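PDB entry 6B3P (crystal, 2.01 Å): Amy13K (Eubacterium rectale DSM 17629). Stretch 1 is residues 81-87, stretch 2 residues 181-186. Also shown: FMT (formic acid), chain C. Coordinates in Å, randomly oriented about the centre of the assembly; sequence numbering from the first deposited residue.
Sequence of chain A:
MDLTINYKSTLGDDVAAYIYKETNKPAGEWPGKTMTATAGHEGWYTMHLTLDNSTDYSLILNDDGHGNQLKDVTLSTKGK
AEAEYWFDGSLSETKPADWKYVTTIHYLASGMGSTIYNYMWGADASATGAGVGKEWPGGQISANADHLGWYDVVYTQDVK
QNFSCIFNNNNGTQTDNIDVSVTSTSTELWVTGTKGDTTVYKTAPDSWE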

ATOM      1  N   ALA A  81      15.688  -0.898   2.288  1.00 27.48           N
ATOM      2  CA  ALA A  81      14.857  -0.976   1.087  1.00 34.19           C
ATOM      3  C   ALA A  81      13.399  -0.671   1.422  1.00 30.96           C
ATOM      4  O   ALA A  81      12.648  -0.177   0.583  1.00 29.07           O
ATOM      5  N   GLU A  82      13.007  -0.975   2.654  1.00 30.30           N
ATOM      6  CA  GLU A  82      11.646  -0.720   3.118  1.00 29.12           C
ATOM      7  C   GLU A  82      11.608  -0.616   4.634  1.00 28.33           C
ATOM      8  O   GLU A  82      12.524  -1.074   5.315  1.00 25.67           O
ATOM      9  N   ALA A  83      10.542  -0.021   5.162  1.00 26.34           N
ATOM     10  CA  ALA A  83      10.366   0.091   6.606  1.00 25.18           C
ATOM     11  C   ALA A  83       8.910   0.363   6.961  1.00 25.12           C
ATOM     12  O   ALA A  83       8.292   1.270   6.405  1.00 30.41           O
ATOM     13  N   GLU A  84       8.363  -0.437   7.873  1.00 22.43           N
ATOM     14  CA  GLU A  84       7.040  -0.173   8.430  1.00 21.21           C
ATOM     15  C   GLU A  84       7.136   0.023   9.936  1.00 22.50           C
ATOM     16  O   GLU A  84       7.741  -0.789  10.636  1.00 23.42           O
ATOM     17  N   TYR A  85       6.527   1.102  10.421  1.00 23.23           N
ATOM     18  CA  TYR A  85       6.541   1.435  11.839  1.00 22.12           C
ATOM     19  C   TYR A  85       5.133   1.433  12.418  1.00 21.86           C
ATOM     20  O   TYR A  85       4.165   1.759  11.730  1.00 21.40           O
ATOM     21  N   TRP A  86       5.034   1.058  13.689  1.00 22.59           N
ATOM     22  CA  TRP A  86       3.807   1.213  14.462  1.00 23.98           C
ATOM     23  C   TRP A  86       4.095   2.083  15.676  1.00 23.24           C
ATOM     24  O   TRP A  86       5.031   1.804  16.425  1.00 23.40           O
ATOM     25  N   PHE A  87       3.311   3.140  15.865  1.00 19.97           N
ATOM     26  CA  PHE A  87       3.470   3.983  17.043  1.00 22.40           C
ATOM     27  C   PHE A  87       2.257   3.862  17.954  1.00 23.96           C
ATOM     28  O   PHE A  87       1.168   4.332  17.633  1.00 23.35           O
ATOM     29  N   SER A 181       5.846  -7.080  -4.881  1.00 32.68           N
ATOM     30  CA  SER A 181       6.647  -6.971  -3.669  1.00 29.26           C
ATOM     31  C   SER A 181       5.796  -6.396  -2.544  1.00 30.15           C
ATOM     32  O   SER A 181       5.379  -5.240  -2.602  1.00 30.21           O
ATOM     33  N   VAL A 182       5.534  -7.210  -1.527  1.00 31.81           N
ATOM     34  CA  VAL A 182       4.786  -6.759  -0.357  1.00 24.15           C
ATOM     35  C   VAL A 182       5.737  -6.018   0.579  1.00 25.63           C
ATOM     36  O   VAL A 182       6.621  -6.622   1.185  1.00 32.53           O
ATOM     37  N   THR A 183       5.547  -4.705   0.682  1.00 24.30           N
ATOM     38  CA  THR A 183       6.453  -3.835   1.426  1.00 26.37           C
ATOM     39  C   THR A 183       5.850  -3.360   2.746  1.00 27.96           C
ATOM     40  O   THR A 183       6.503  -2.656   3.514  1.00 27.03           O
ATOM     41  N   SER A 184       4.605  -3.747   3.008  1.00 26.75           N
ATOM     42  CA  SER A 184       3.927  -3.354   4.238  1.00 24.30           C
ATOM     43  C   SER A 184       2.620  -4.122   4.392  1.00 30.82           C
ATOM     44  O   SER A 184       2.230  -4.878   3.504  1.00 26.72           O
ATOM     45  N   THR A 185       1.943  -3.914   5.518  1.00 25.90           N
ATOM     46  CA  THR A 185       0.672  -4.578   5.786  1.00 25.72           C
ATOM     47  C   THR A 185      -0.479  -4.007   4.952  1.00 24.64           C
ATOM     48  O   THR A 185      -1.581  -4.558   4.950  1.00 27.81           O
ATOM     49  N   SER A 186      -0.224  -2.904   4.257  1.00 24.30           N
ATOM     50  CA  SER A 186      -1.239  -2.279   3.409  1.00 28.25           C
ATOM     51  C   SER A 186      -0.633  -1.813   2.084  1.00 32.32           C
ATOM     52  O   SER A 186      -0.750  -0.647   1.705  1.00 28.46           O
TER

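The contact is small, 265 Å² with both sides summed, and it is built mainly from carboxylates on a strand reaching toward an irregular loop. Along strand 82-87, Glu82 and Glu84 point toward the loop while Ala83 between them points away, the usual alternation of an extended chain.

Glu84 does most of the polar work. With chi1 and chi2 both t, its side chain is extended and sets the carboxylate against Thr185, where both oxygens are used. OE1 accepts from the backbone, Thr185 N to Glu84 OE1 at 3.0 Å, and OE2 accepts from the hydroxyl, Thr185 OG1 to Glu84 OE2 at 2.6 Å. The p rotamer of Thr185 places OG1 so that one residue offers two donors to one carboxylate, a fork in which each carboxylate oxygen receives one of them. OE2 has a further partner elsewhere in the structure. Glu84 OE1 also lies 3.3 Å from Ser184 CA. The methyl of Thr185 meets the edge of the Trp86 ring, CG2 to CZ2 at 3.9 Å; the CA-to-CB bond of Trp86 points sideways, chi1 m, but the end of the side chain comes nearer the loop.

Ser184, also p, turns its hydroxyl to its own stretch: Ser186 N donates to Ser184 OG at 3.2 Å, a bond that spans Thr185, the residue of the fork.

Glu82 follows a different rule. Its chi1 is p and chi2 t, and it makes no direct hydrogen bond to the loop; Glu82 OE2 lies 3.6 Å from Thr183 CA, and Glu82 OE1 lies 3.8 Å from Thr183 CG2. Water 1 closes the gap, donating to Glu82 OE2 at 3.1 Å and to Thr183 O at 2.7 Å. OE2 has a further partner elsewhere in the structure. Water 2 lies within hydrogen-bonding reach of Ala83 O and Thr183 O. At the strand's start, a formic acid, probably from the crystallisation liquor, accepts through O1 from Ala81 N and Glu82 N, each at 2.9 Å.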

ATOM      1  CB  ALA A  81      14.979  -2.350   0.446  1.00 36.69           C
ATOM      2  CB  GLU A  82      10.703  -1.826   2.650  1.00 28.05           C
ATOM      3  CG  GLU A  82      11.079  -3.207   3.152  1.00 34.01           C
ATOM      4  CD  GLU A  82      10.320  -4.305   2.437  1.00 44.72           C
ATOM      5  OE1 GLU A  82      10.610  -4.561   1.250  1.00 57.40           O
ATOM      6  OE2 GLU A  82       9.430  -4.910   3.062  1.00 41.70           O
ATOM      7  CB  ALA A  83      11.259   1.190   7.168  1.00 25.21           C
ATOM      8  CB  GLU A  84       6.060  -1.302   8.116  1.00 21.97           C
ATOM      9  CG  GLU A  84       4.657  -1.010   8.631  1.00 24.23           C
ATOM     10  CD  GLU A  84       3.600  -1.947   8.078  1.00 27.60           C
ATOM     11  OE1 GLU A  84       3.959  -2.989   7.492  1.00 27.22           O
ATOM     12  OE2 GLU A  84       2.400  -1.635   8.233  1.00 26.36           O
ATOM     13  CB  TYR A  85       7.182   2.806  12.069  1.00 22.73           C
ATOM     14  CG  TYR A  85       8.660   2.873  11.766  1.00 23.16           C
ATOM     15  CD1 TYR A  85       9.602   2.518  12.722  1.00 23.52           C
ATOM     16  CD2 TYR A  85       9.115   3.304  10.528  1.00 24.14           C
ATOM     17  CE1 TYR A  85      10.955   2.583  12.449  1.00 26.66           C
ATOM     18  CE2 TYR A  85      10.464   3.373  10.246  1.00 26.58           C
ATOM     19  CZ  TYR A  85      11.381   3.012  11.209  1.00 29.14           C
ATOM     20  OH  TYR A  85      12.728   3.080  10.931  1.00 25.71           O
ATOM     21  CB  TRP A  86       3.259  -0.143  14.911  1.00 21.82           C
ATOM     22  CG  TRP A  86       2.707  -0.986  13.798  1.00 22.78           C
ATOM     23  CD1 TRP A  86       1.399  -1.099  13.427  1.00 22.10           C
ATOM     24  CD2 TRP A  86       3.448  -1.839  12.917  1.00 21.76           C
ATOM     25  NE1 TRP A  86       1.281  -1.967  12.370  1.00 25.72           N
ATOM     26  CE2 TRP A  86       2.523  -2.433  12.037  1.00 19.66           C
ATOM     27  CE3 TRP A  86       4.803  -2.153  12.786  1.00 23.52           C
ATOM     28  CZ2 TRP A  86       2.911  -3.326  11.040  1.00 25.85           C
ATOM     29  CZ3 TRP A  86       5.186  -3.041  11.793  1.00 29.38           C
ATOM     30  CH2 TRP A  86       4.243  -3.617  10.935  1.00 24.21           C
ATOM     31  CB  PHE A  87       3.697   5.443  16.656  1.00 23.46           C
ATOM     32  CG  PHE A  87       4.262   6.268  17.772  1.00 23.71           C
ATOM     33  CD1 PHE A  87       3.443   6.735  18.789  1.00 23.08           C
ATOM     34  CD2 PHE A  87       5.614   6.560  17.818  1.00 24.77           C
ATOM     35  CE1 PHE A  87       3.959   7.486  19.827  1.00 24.51           C
ATOM     36  CE2 PHE A  87       6.139   7.314  18.853  1.00 32.99           C
ATOM     37  CZ  PHE A  87       5.309   7.777  19.859  1.00 31.10           C
ATOM     38  CB  SER A 181       7.879  -6.094  -3.899  1.00 29.99           C
ATOM     39  OG  SER A 181       8.761  -6.686  -4.837  1.00 47.37           O
ATOM     40  CB  VAL A 182       4.111  -7.939   0.381  1.00 26.90           C
ATOM     41  CG1 VAL A 182       3.303  -7.437   1.572  1.00 31.68           C
ATOM     42  CG2 VAL A 182       3.216  -8.720  -0.580  1.00 29.16           C
ATOM     43  CB  THR A 183       6.840  -2.603   0.585  1.00 25.78           C
ATOM     44  OG1 THR A 183       5.652  -1.939   0.134  1.00 29.76           O
ATOM     45  CG2 THR A 183       7.675  -3.024  -0.619  1.00 35.35           C
ATOM     46  CB  SER A 184       3.649  -1.852   4.243  1.00 27.52           C
ATOM     47  OG  SER A 184       2.515  -1.544   3.453  1.00 28.91           O
ATOM     48  CB  THR A 185       0.295  -4.476   7.278  1.00 27.61           C
ATOM     49  OG1 THR A 185       0.332  -3.104   7.692  1.00 25.71           O
ATOM     50  CG2 THR A 185       1.259  -5.282   8.133  1.00 23.64           C
ATOM     51  CB  SER A 186      -1.894  -1.104   4.136  1.00 32.49           C
ATOM     52  OG  SER A 186      -0.926  -0.142   4.521  1.00 28.69           O
TER
HETATM   53  C   FMT C 424      15.536  -3.461   4.515  1.00 25.75           C
HETATM   54  O1  FMT C 424      14.578  -3.027   3.887  1.00 38.56           O
HETATM   55  O2  FMT C 424      16.608  -3.713   3.967  1.00 59.30           O
HETATM   56  O   HOH W   1       8.109  -3.547   5.550  1.00 33.01           O
HETATM   57  O   HOH W   2       6.581   0.176   3.956  1.00 28.34           O